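PDB 2J3X: C2 toxin component I from Clostridium botulinum, which is the enzymatic half of the binary C2 toxin, an ADP-ribosyltransferase that, as in related binary toxins, probably modifies actin inside the target cell. Local coordinates for residues K27-K32 with R86-K91; E48-I53 with F146-L151; I70-E75 with D81-R86. The protein carries 2 engineered substitutions. One frame throughout, in Å; residues are numbered along the deposited sequence. Where two conformers were deposited one is given.

Contact 1 (K27-K32 with R86-K91); sequences KRWFTK and REALLK. With SO4 (sulfate ion), chain M.
Trp29 sets its CG anti to the backbone N (chi1 -173°), which swings the indole off the last turn of helix 15-30 and onto Ala88. Lys91 starts with its CG beside the backbone N (chi1 -75°) and then runs straight, carrying its ammonium to the carbonyl of Lys32. The contact joins the C-terminal ends of helices 15-30 and 77-90 in the helical part of the first ADP-ribosyltransferase-like domain. Trp29 NE1 donates to Ala88 O at 2.9 Å, with an N-H...O angle of 171°. The oxygen lies in the indole plane, but the indole N-H comes from above the carbonyl plane. CZ2 of the indole touches the methyl of Ala88, CZ2 to CB 3.7 Å, and CD2 of Leu89 meets CZ2 obliquely. Farther out, each lysine sends its ammonium to the other's backbone carbonyl. Lys91 NZ reaches Lys32 O at 3.2 Å, in the carbonyl plane; its stronger partner is Glu37, by a salt bridge. Lys32 NZ makes a weak bond of 3.3 Å to Lys91 O; its stronger partner is Asn92. The backbone N of Lys91 also donates to Ala88 O, from the face of the carbonyl plane opposite Trp29 NE1.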
loop_
_atom_site.group_PDB
_atom_site.type_symbol
_atom_site.label_atom_id
_atom_site.label_comp_id
_atom_site.label_asym_id
_atom_site.label_seq_id
_atom_site.Cartn_x
_atom_site.Cartn_y
_atom_site.Cartn_z
ATOM N N LYS A 27 -12.907 4.775 -28.163
ATOM C CA LYS A 27 -12.735 4.382 -29.568
ATOM C C LYS A 27 -11.264 4.568 -29.943
ATOM O O LYS A 27 -10.654 3.686 -30.544
ATOM C CB LYS A 27 -13.665 5.229 -30.467
ATOM C CG LYS A 27 -13.272 5.350 -31.946
ATOM C CD LYS A 27 -14.147 6.474 -32.608
ATOM C CE LYS A 27 -13.611 6.932 -33.953
ATOM N NZ LYS A 27 -13.067 8.351 -33.939
ATOM N N ARG A 28 -10.692 5.731 -29.608
ATOM C CA ARG A 28 -9.280 6.009 -29.900
ATOM C C ARG A 28 -8.364 4.976 -29.212
ATOM O O ARG A 28 -7.409 4.472 -29.836
ATOM C CB ARG A 28 -8.869 7.425 -29.491
ATOM C CG ARG A 28 -9.594 8.513 -30.329
ATOM C CD ARG A 28 -9.303 9.920 -29.820
ATOM N NE ARG A 28 -9.915 10.943 -30.671
ATOM C CZ ARG A 28 -9.910 12.262 -30.406
ATOM N NH1 ARG A 28 -9.339 12.759 -29.288
ATOM N NH2 ARG A 28 -10.485 13.105 -31.251
ATOM N N TRP A 29 -8.654 4.696 -27.929
ATOM C CA TRP A 29 -7.846 3.753 -27.179
ATOM C C TRP A 29 -7.890 2.394 -27.849
ATOM O O TRP A 29 -6.826 1.760 -28.034
ATOM C CB TRP A 29 -8.412 3.652 -25.764
ATOM C CG TRP A 29 -7.600 2.825 -24.784
ATOM C CD1 TRP A 29 -6.268 2.513 -24.834
ATOM C CD2 TRP A 29 -8.115 2.278 -23.561
ATOM N NE1 TRP A 29 -5.925 1.747 -23.686
ATOM C CE2 TRP A 29 -7.052 1.590 -22.917
ATOM C CE3 TRP A 29 -9.400 2.230 -22.997
ATOM C CZ2 TRP A 29 -7.225 0.948 -21.669
ATOM C CZ3 TRP A 29 -9.595 1.543 -21.768
ATOM C CH2 TRP A 29 -8.489 0.926 -21.125
ATOM N N PHE A 30 -9.095 1.940 -28.187
ATOM C CA PHE A 30 -9.256 0.575 -28.727
ATOM C C PHE A 30 -8.539 0.410 -30.078
ATOM O O PHE A 30 -8.157 -0.715 -30.425
ATOM C CB PHE A 30 -10.723 0.177 -28.820
ATOM C CG PHE A 30 -11.291 -0.360 -27.521
ATOM C CD1 PHE A 30 -10.914 0.197 -26.301
ATOM C CD2 PHE A 30 -12.174 -1.434 -27.519
ATOM C CE1 PHE A 30 -11.440 -0.275 -25.079
ATOM C CE2 PHE A 30 -12.680 -1.935 -26.295
ATOM C CZ PHE A 30 -12.304 -1.331 -25.084
ATOM N N THR A 31 -8.288 1.503 -30.795
ATOM C CA THR A 31 -7.495 1.357 -32.045
ATOM C C THR A 31 -6.073 0.865 -31.791
ATOM O O THR A 31 -5.396 0.428 -32.725
ATOM C CB THR A 31 -7.457 2.608 -32.904
ATOM O OG1 THR A 31 -6.662 3.632 -32.286
ATOM C CG2 THR A 31 -8.895 3.130 -33.116
ATOM N N LYS A 32 -5.620 0.933 -30.533
ATOM C CA LYS A 32 -4.251 0.583 -30.226
ATOM C C LYS A 32 -4.184 -0.806 -29.573
ATOM O O LYS A 32 -3.081 -1.262 -29.224
ATOM C CB LYS A 32 -3.637 1.604 -29.269
ATOM C CG LYS A 32 -3.587 3.054 -29.816
ATOM C CD LYS A 32 -3.185 3.995 -28.706
ATOM C CE LYS A 32 -3.771 5.379 -28.805
ATOM N NZ LYS A 32 -2.914 6.244 -27.955
ATOM N N ARG A 86 -3.034 -3.752 -17.763
ATOM C CA ARG A 86 -1.809 -2.973 -17.575
ATOM C C ARG A 86 -1.200 -2.617 -18.902
ATOM O O ARG A 86 -0.754 -1.464 -19.099
ATOM C CB ARG A 86 -0.765 -3.759 -16.762
ATOM C CG ARG A 86 -1.131 -3.940 -15.293
ATOM C CD ARG A 86 0.030 -4.715 -14.678
ATOM N NE ARG A 86 -0.264 -5.222 -13.334
ATOM C CZ ARG A 86 0.450 -6.167 -12.721
ATOM N NH1 ARG A 86 1.490 -6.754 -13.337
ATOM N NH2 ARG A 86 0.114 -6.521 -11.485
ATOM N N GLU A 87 -1.147 -3.609 -19.785
ATOM C CA GLU A 87 -0.572 -3.413 -21.119
ATOM C C GLU A 87 -1.393 -2.428 -21.954
ATOM O O GLU A 87 -0.801 -1.566 -22.641
ATOM C CB GLU A 87 -0.460 -4.759 -21.824
ATOM C CG GLU A 87 0.191 -4.745 -23.176
ATOM C CD GLU A 87 0.226 -6.141 -23.844
ATOM O OE1 GLU A 87 -0.114 -7.153 -23.200
ATOM O OE2 GLU A 87 0.595 -6.229 -25.032
ATOM N N ALA A 88 -2.714 -2.502 -21.862
ATOM C CA ALA A 88 -3.591 -1.548 -22.582
ATOM C C ALA A 88 -3.350 -0.118 -22.071
ATOM O O ALA A 88 -3.256 0.857 -22.842
ATOM C CB ALA A 88 -5.062 -1.954 -22.394
ATOM N N LEU A 89 -3.153 0.017 -20.768
ATOM C CA LEU A 89 -2.927 1.367 -20.206
ATOM C C LEU A 89 -1.601 1.996 -20.689
ATOM O O LEU A 89 -1.515 3.198 -20.865
ATOM C CB LEU A 89 -2.989 1.323 -18.663
ATOM C CG LEU A 89 -4.371 1.002 -18.091
ATOM C CD1 LEU A 89 -4.224 0.782 -16.557
ATOM C CD2 LEU A 89 -5.298 2.197 -18.303
ATOM N N LEU A 90 -0.562 1.162 -20.862
ATOM C CA LEU A 90 0.778 1.640 -21.265
ATOM C C LEU A 90 0.736 2.279 -22.644
ATOM O O LEU A 90 1.610 3.077 -22.988
ATOM C CB LEU A 90 1.776 0.462 -21.284
ATOM C CG LEU A 90 2.755 0.366 -20.126
ATOM C CD1 LEU A 90 2.295 1.128 -18.901
ATOM C CD2 LEU A 90 3.140 -1.086 -19.822
ATOM N N LYS A 91 -0.281 1.919 -23.419
ATOM C CA LYS A 91 -0.377 2.316 -24.828
ATOM C C LYS A 91 -1.003 3.700 -25.001
ATOM O O LYS A 91 -1.053 4.236 -26.105
ATOM C CB LYS A 91 -1.182 1.267 -25.591
ATOM C CG LYS A 91 -0.380 -0.040 -25.846
ATOM C CD LYS A 91 -1.235 -1.146 -26.454
ATOM C CE LYS A 91 -0.370 -2.355 -26.924
ATOM N NZ LYS A 91 -1.257 -3.355 -27.661
HETATM S S SO4 M . 3.585 -9.534 -14.069
HETATM O O1 SO4 M . 2.132 -9.903 -13.927
HETATM O O2 SO4 M . 3.714 -8.986 -15.417
HETATM O O3 SO4 M . 3.921 -8.461 -13.127
HETATM O O4 SO4 M . 4.446 -10.709 -13.898
#

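Contact 2 (E48-I53 with F146-L151). With SO4 (sulfate ion), chain P.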
loop_
_atom_site.group_PDB
_atom_site.type_symbol
_atom_site.label_atom_id
_atom_site.label_comp_id
_atom_site.label_asym_id
_atom_site.label_seq_id
_atom_site.Cartn_x
_atom_site.Cartn_y
_atom_site.Cartn_z
ATOM N N GLU A 48 -19.387 -5.829 -10.969
ATOM C CA GLU A 48 -18.944 -7.043 -10.288
ATOM C C GLU A 48 -17.512 -7.464 -10.698
ATOM O O GLU A 48 -16.647 -7.593 -9.823
ATOM C CB GLU A 48 -19.910 -8.182 -10.588
ATOM C CG GLU A 48 -20.207 -9.088 -9.413
ATOM C CD GLU A 48 -21.502 -8.692 -8.672
ATOM O OE1 GLU A 48 -22.605 -8.734 -9.298
ATOM O OE2 GLU A 48 -21.416 -8.353 -7.455
ATOM N N TYR A 49 -17.271 -7.656 -12.004
ATOM C CA TYR A 49 -15.945 -8.019 -12.538
ATOM C C TYR A 49 -14.919 -6.960 -12.240
ATOM O O TYR A 49 -13.810 -7.314 -11.924
ATOM C CB TYR A 49 -15.970 -8.343 -14.043
ATOM C CG TYR A 49 -14.634 -8.426 -14.868
ATOM C CD1 TYR A 49 -14.063 -7.275 -15.416
ATOM C CD2 TYR A 49 -14.013 -9.652 -15.175
ATOM C CE1 TYR A 49 -12.892 -7.314 -16.229
ATOM C CE2 TYR A 49 -12.802 -9.712 -15.993
ATOM C CZ TYR A 49 -12.255 -8.529 -16.537
ATOM O OH TYR A 49 -11.100 -8.505 -17.399
ATOM N N LYS A 50 -15.265 -5.677 -12.358
ATOM C CA LYS A 50 -14.286 -4.622 -12.046
ATOM C C LYS A 50 -13.844 -4.716 -10.591
ATOM O O LYS A 50 -12.676 -4.605 -10.282
ATOM C CB LYS A 50 -14.841 -3.222 -12.310
ATOM C CG LYS A 50 -13.794 -2.142 -12.001
ATOM C CD LYS A 50 -14.239 -0.764 -12.484
ATOM C CE LYS A 50 -13.129 0.228 -12.251
ATOM N NZ LYS A 50 -13.158 0.721 -10.860
ATOM N N THR A 51 -14.804 -4.945 -9.699
ATOM C CA THR A 51 -14.475 -5.117 -8.275
ATOM C C THR A 51 -13.557 -6.332 -8.094
ATOM O O THR A 51 -12.534 -6.278 -7.382
ATOM C CB THR A 51 -15.777 -5.250 -7.447
ATOM O OG1 THR A 51 -16.441 -3.979 -7.477
ATOM C CG2 THR A 51 -15.469 -5.640 -5.970
ATOM N N LYS A 52 -13.916 -7.410 -8.764
ATOM C CA LYS A 52 -13.181 -8.668 -8.654
ATOM C C LYS A 52 -11.725 -8.520 -9.143
ATOM O O LYS A 52 -10.751 -8.999 -8.490
ATOM C CB LYS A 52 -13.922 -9.757 -9.431
ATOM C CG LYS A 52 -13.245 -11.134 -9.394
ATOM C CD LYS A 52 -12.651 -11.549 -10.730
ATOM C CE LYS A 52 -13.558 -12.560 -11.398
ATOM N NZ LYS A 52 -13.279 -12.624 -12.860
ATOM N N ILE A 53 -11.580 -7.936 -10.335
ATOM C CA ILE A 53 -10.257 -7.744 -10.928
ATOM C C ILE A 53 -9.419 -6.741 -10.119
ATOM O O ILE A 53 -8.196 -6.947 -9.934
ATOM C CB ILE A 53 -10.417 -7.283 -12.418
ATOM C CG1 ILE A 53 -10.727 -8.500 -13.302
ATOM C CG2 ILE A 53 -9.173 -6.589 -12.958
ATOM C CD1 ILE A 53 -9.564 -9.658 -13.307
ATOM N N PHE A 146 -5.790 -0.770 -9.715
ATOM C CA PHE A 146 -5.985 0.354 -10.641
ATOM C C PHE A 146 -6.823 1.389 -9.906
ATOM O O PHE A 146 -7.680 1.023 -9.072
ATOM C CB PHE A 146 -6.769 -0.132 -11.843
ATOM C CG PHE A 146 -6.085 -1.257 -12.546
ATOM C CD1 PHE A 146 -4.902 -1.023 -13.289
ATOM C CD2 PHE A 146 -6.575 -2.555 -12.398
ATOM C CE1 PHE A 146 -4.235 -2.091 -13.960
ATOM C CE2 PHE A 146 -5.927 -3.634 -13.061
ATOM C CZ PHE A 146 -4.778 -3.408 -13.836
ATOM N N ILE A 147 -6.603 2.650 -10.234
ATOM C CA ILE A 147 -7.341 3.746 -9.626
ATOM C C ILE A 147 -8.274 4.327 -10.693
ATOM O O ILE A 147 -7.940 4.320 -11.901
ATOM C CB ILE A 147 -6.342 4.760 -9.001
ATOM C CG1 ILE A 147 -7.013 5.748 -8.059
ATOM C CG2 ILE A 147 -5.522 5.458 -10.089
ATOM C CD1 ILE A 147 -5.996 6.713 -7.385
ATOM N N SER A 148 -9.483 4.715 -10.284
ATOM C CA SER A 148 -10.473 5.256 -11.227
ATOM C C SER A 148 -10.615 6.732 -10.940
ATOM O O SER A 148 -10.591 7.126 -9.781
ATOM C CB SER A 148 -11.816 4.587 -11.014
ATOM O OG SER A 148 -11.762 3.194 -11.346
ATOM N N LEU A 149 -10.740 7.558 -11.975
ATOM C CA LEU A 149 -10.941 8.995 -11.778
ATOM C C LEU A 149 -12.299 9.361 -12.370
ATOM O O LEU A 149 -12.422 9.408 -13.617
ATOM C CB LEU A 149 -9.847 9.784 -12.486
ATOM C CG LEU A 149 -9.935 11.300 -12.230
ATOM C CD1 LEU A 149 -9.258 11.800 -10.918
ATOM C CD2 LEU A 149 -9.315 12.091 -13.434
ATOM N N GLY A 150 -13.312 9.542 -11.523
ATOM C CA GLY A 150 -14.680 9.893 -11.999
ATOM C C GLY A 150 -14.661 11.325 -12.519
ATOM O O GLY A 150 -14.062 12.194 -11.908
ATOM N N LEU A 151 -15.291 11.559 -13.676
ATOM C CA LEU A 151 -15.105 12.839 -14.339
ATOM C C LEU A 151 -16.157 13.873 -14.021
ATOM O O LEU A 151 -15.955 15.054 -14.321
ATOM C CB LEU A 151 -15.024 12.676 -15.874
ATOM C CG LEU A 151 -13.782 11.861 -16.263
ATOM C CD1 LEU A 151 -13.743 11.690 -17.786
ATOM C CD2 LEU A 151 -12.501 12.484 -15.750
HETATM S S SO4 P . -13.927 -1.130 -7.408
HETATM O O1 SO4 P . -14.455 -0.982 -8.770
HETATM O O2 SO4 P . -12.724 -1.977 -7.362
HETATM O O3 SO4 P . -13.567 0.182 -6.858
HETATM O O4 SO4 P . -14.947 -1.834 -6.621
HETATM O O HOH W 1 -10.346 1.393 -9.541
#
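Lys50 NZ has three polar partners: Ser148 OG across the contact, a water and a sulfate. It donates to Ser148 OG at 2.9 Å. It also donates to water 1 at 3.2 Å and, on the helix side, to O1 of the sulfate at 3.0 Å. The water in turn donates to Phe146 O at 2.7 Å, and this bridges the ammonium to the backbone of Phe146. The lysine chain is extended as far as CE and then turns at its last bond (chi4 -83°), which aims NZ at the hydroxyl. Ser148 points its CB toward the helix, and its backbone N is held by Asn103. Here helix 47-59 packs on strand 147-150, an inner strand of the mixed sheet in the first ADP-ribosyltransferase-like domain. Strands 98-102 and 183-187 flank that strand. The sulfate is probably from the crystallisation liquor. One turn along the helix, the contact is apolar. CG2 of Ile53 meets the edge of the Phe146 ring near its plane, CG2 to CE2 4.4 Å. This touch is loose, and helix 77-90 joins it through Ile85, which packs against both Ile53 and Phe146.

Contact 3 (I70-E75 with D81-R86); sequences IMKEDE and DVERIR. With SO4 (sulfate ion), chain M.
Helices 65-73 and 77-90 follow each other across a short turn, and Lys72 of the first meets Glu83 of the second. The two helix segments run crosswise here. The two side chains cross obliquely at the protein surface. The closest atoms are Lys72 CE and Glu83 OE2, 3.1 Å apart. Lys72 NZ lies farther off, 3.8 Å from Glu83 OE2, and makes a long salt bridge. Both chains are extended, with CG beside the backbone N (chi1 -68° in both), and carry their polar ends out from the two helices.

A sulfate, probably from the crystallisation liquor, sits over this pair. Lys72 NZ donates to its O4 at 2.8 Å, a shorter link than the one to the carboxylate. Both helices belong to the helical part of the first ADP-ribosyltransferase-like domain. In the turn between them, helix 65-73 closes with a Schellman motif, in which Glu75 takes positive phi and its N bonds back to Lys72 O at 2.9 Å. Leu79, in the first turns of helix 77-90, packs against Met71 and Lys72.

Glu83 OE2 also lies 2.5 Å from sulfate O1, a closeness that is doubtful as a bond. One of the two acid groups probably holds a proton, in keeping with a structure determined at pH 3.0. If it is Glu83, its ion pair with Lys72 would probably be weaker. On the far side of the anion, Arg86 gives an edge N-H, NH1 to sulfate O3 3.0 Å, and the bond is bent to 137°. Lys224 is a further donor to the same sulfate, while NE of Arg86 is taken by Gln189.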
loop_
_atom_site.group_PDB
_atom_site.type_symbol
_atom_site.label_atom_id
_atom_site.label_comp_id
_atom_site.label_asym_id
_atom_site.label_seq_id
_atom_site.Cartn_x
_atom_site.Cartn_y
_atom_site.Cartn_z
ATOM N N ILE A 70 3.102 -20.198 -10.632
ATOM C CA ILE A 70 2.091 -21.256 -10.711
ATOM C C ILE A 70 0.853 -20.796 -11.473
ATOM O O ILE A 70 0.366 -21.510 -12.336
ATOM C CB ILE A 70 1.705 -21.797 -9.295
ATOM C CG1 ILE A 70 2.819 -22.698 -8.782
ATOM C CG2 ILE A 70 0.331 -22.496 -9.320
ATOM C CD1 ILE A 70 2.830 -22.867 -7.222
ATOM N N MET A 71 0.316 -19.615 -11.159
ATOM C CA MET A 71 -0.827 -19.118 -11.869
ATOM C C MET A 71 -0.586 -18.893 -13.371
ATOM O O MET A 71 -1.459 -19.180 -14.187
ATOM C CB MET A 71 -1.292 -17.791 -11.210
ATOM C CG MET A 71 -2.104 -18.090 -9.919
ATOM S SD MET A 71 -2.882 -16.545 -9.332
ATOM C CE MET A 71 -1.464 -15.665 -8.656
ATOM N N LYS A 72 0.590 -18.359 -13.737
ATOM C CA LYS A 72 0.887 -18.194 -15.167
ATOM C C LYS A 72 0.926 -19.569 -15.852
ATOM O O LYS A 72 0.368 -19.736 -16.906
ATOM C CB LYS A 72 2.269 -17.508 -15.366
ATOM C CG LYS A 72 2.216 -15.992 -14.872
ATOM C CD LYS A 72 3.546 -15.283 -15.147
ATOM C CE LYS A 72 3.437 -13.772 -14.844
ATOM N NZ LYS A 72 4.787 -13.202 -15.027
ATOM N N GLU A 73 1.603 -20.529 -15.259
ATOM C CA GLU A 73 1.707 -21.855 -15.935
ATOM C C GLU A 73 0.368 -22.569 -15.944
ATOM O O GLU A 73 0.137 -23.418 -16.822
ATOM C CB GLU A 73 2.806 -22.690 -15.306
ATOM C CG GLU A 73 4.193 -21.979 -15.502
ATOM C CD GLU A 73 5.398 -22.662 -14.850
ATOM O OE1 GLU A 73 5.303 -23.027 -13.643
ATOM O OE2 GLU A 73 6.453 -22.783 -15.515
ATOM N N ASP A 74 -0.496 -22.259 -14.974
ATOM C CA ASP A 74 -1.911 -22.688 -14.996
ATOM C C ASP A 74 -2.847 -21.895 -15.905
ATOM O O ASP A 74 -4.084 -22.127 -15.909
ATOM C CB ASP A 74 -2.478 -22.739 -13.582
ATOM C CG ASP A 74 -1.789 -23.785 -12.721
ATOM O OD1 ASP A 74 -1.115 -24.676 -13.271
ATOM O OD2 ASP A 74 -1.925 -23.714 -11.473
ATOM N N GLU A 75 -2.296 -20.951 -16.674
ATOM C CA GLU A 75 -3.122 -20.128 -17.555
ATOM C C GLU A 75 -4.244 -19.392 -16.808
ATOM O O GLU A 75 -5.402 -19.348 -17.265
ATOM C CB GLU A 75 -3.746 -20.988 -18.671
ATOM C CG GLU A 75 -2.780 -21.933 -19.348
ATOM C CD GLU A 75 -2.051 -21.236 -20.440
ATOM O OE1 GLU A 75 -1.652 -20.076 -20.204
ATOM O OE2 GLU A 75 -1.905 -21.817 -21.529
ATOM N N ASP A 81 -5.715 -11.281 -17.338
ATOM C CA ASP A 81 -6.580 -10.102 -17.536
ATOM C C ASP A 81 -5.968 -8.851 -16.886
ATOM O O ASP A 81 -5.925 -7.783 -17.505
ATOM C CB ASP A 81 -8.003 -10.338 -16.988
ATOM C CG ASP A 81 -8.859 -11.168 -17.938
ATOM O OD1 ASP A 81 -8.492 -11.262 -19.128
ATOM O OD2 ASP A 81 -9.891 -11.705 -17.477
ATOM N N VAL A 82 -5.474 -8.967 -15.650
ATOM C CA VAL A 82 -4.726 -7.847 -15.009
ATOM C C VAL A 82 -3.541 -7.427 -15.892
ATOM O O VAL A 82 -3.322 -6.209 -16.131
ATOM C CB VAL A 82 -4.249 -8.195 -13.574
ATOM C CG1 VAL A 82 -3.178 -7.206 -13.008
ATOM C CG2 VAL A 82 -5.470 -8.356 -12.608
ATOM N N GLU A 83 -2.753 -8.390 -16.370
ATOM C CA GLU A 83 -1.593 -8.027 -17.202
ATOM C C GLU A 83 -2.038 -7.319 -18.492
ATOM O O GLU A 83 -1.390 -6.359 -18.942
ATOM C CB GLU A 83 -0.807 -9.295 -17.495
ATOM C CG GLU A 83 -0.133 -9.873 -16.218
ATOM C CD GLU A 83 0.478 -11.271 -16.406
ATOM O OE1 GLU A 83 0.125 -11.934 -17.388
ATOM O OE2 GLU A 83 1.339 -11.646 -15.556
ATOM N N ARG A 84 -3.130 -7.795 -19.088
ATOM C CA ARG A 84 -3.648 -7.192 -20.337
ATOM C C ARG A 84 -4.161 -5.770 -20.157
ATOM O O ARG A 84 -4.003 -4.927 -21.044
ATOM C CB ARG A 84 -4.720 -8.089 -20.957
ATOM C CG ARG A 84 -4.082 -9.345 -21.629
ATOM C CD ARG A 84 -5.103 -10.441 -21.896
ATOM N NE ARG A 84 -4.403 -11.678 -22.281
ATOM C CZ ARG A 84 -4.943 -12.902 -22.198
ATOM N NH1 ARG A 84 -6.220 -13.077 -21.785
ATOM N NH2 ARG A 84 -4.206 -13.966 -22.547
ATOM N N ILE A 85 -4.798 -5.523 -19.015
ATOM C CA ILE A 85 -5.278 -4.171 -18.661
ATOM C C ILE A 85 -4.047 -3.275 -18.478
ATOM O O ILE A 85 -4.000 -2.145 -18.967
ATOM C CB ILE A 85 -6.222 -4.190 -17.423
ATOM C CG1 ILE A 85 -7.542 -4.880 -17.769
ATOM C CG2 ILE A 85 -6.539 -2.742 -16.963
ATOM C CD1 ILE A 85 -8.344 -5.327 -16.501
ATOM N N ARG A 86 -3.034 -3.752 -17.763
ATOM C CA ARG A 86 -1.809 -2.973 -17.575
ATOM C C ARG A 86 -1.200 -2.617 -18.902
ATOM O O ARG A 86 -0.754 -1.464 -19.099
ATOM C CB ARG A 86 -0.765 -3.759 -16.762
ATOM C CG ARG A 86 -1.131 -3.940 -15.293
ATOM C CD ARG A 86 0.030 -4.715 -14.678
ATOM N NE ARG A 86 -0.264 -5.222 -13.334
ATOM C CZ ARG A 86 0.450 -6.167 -12.721
ATOM N NH1 ARG A 86 1.490 -6.754 -13.337
ATOM N NH2 ARG A 86 0.114 -6.521 -11.485
HETATM S S SO4 M . 3.585 -9.534 -14.069
HETATM O O1 SO4 M . 2.132 -9.903 -13.927
HETATM O O2 SO4 M . 3.714 -8.986 -15.417
HETATM O O3 SO4 M . 3.921 -8.461 -13.127
HETATM O O4 SO4 M . 4.446 -10.709 -13.898
#

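Contacts 1 and 2 are largely buried, and contact 3 lies on the surface. Helix 77-90 links all three. It forms one side of contacts 1 and 3, and its Ile85, Arg86 and Leu89 pack on Phe146 of contact 2. Along the chain, contact 3 is nested inside the loops closed by contacts 1 and 2, and those two loops cross. The chemistry follows the position. Contact 1 joins helix ends through an indole N-H and two ammoniums, all donating to backbone carbonyls. Contact 2 sets a helix on the sheet with a lysine-serine hydrogen bond, a water bridge and one apolar touch. Contact 3 is a long ion pair beside a sulfate. Arg86 belongs to the ranges of contacts 1 and 3 and bonds that sulfate.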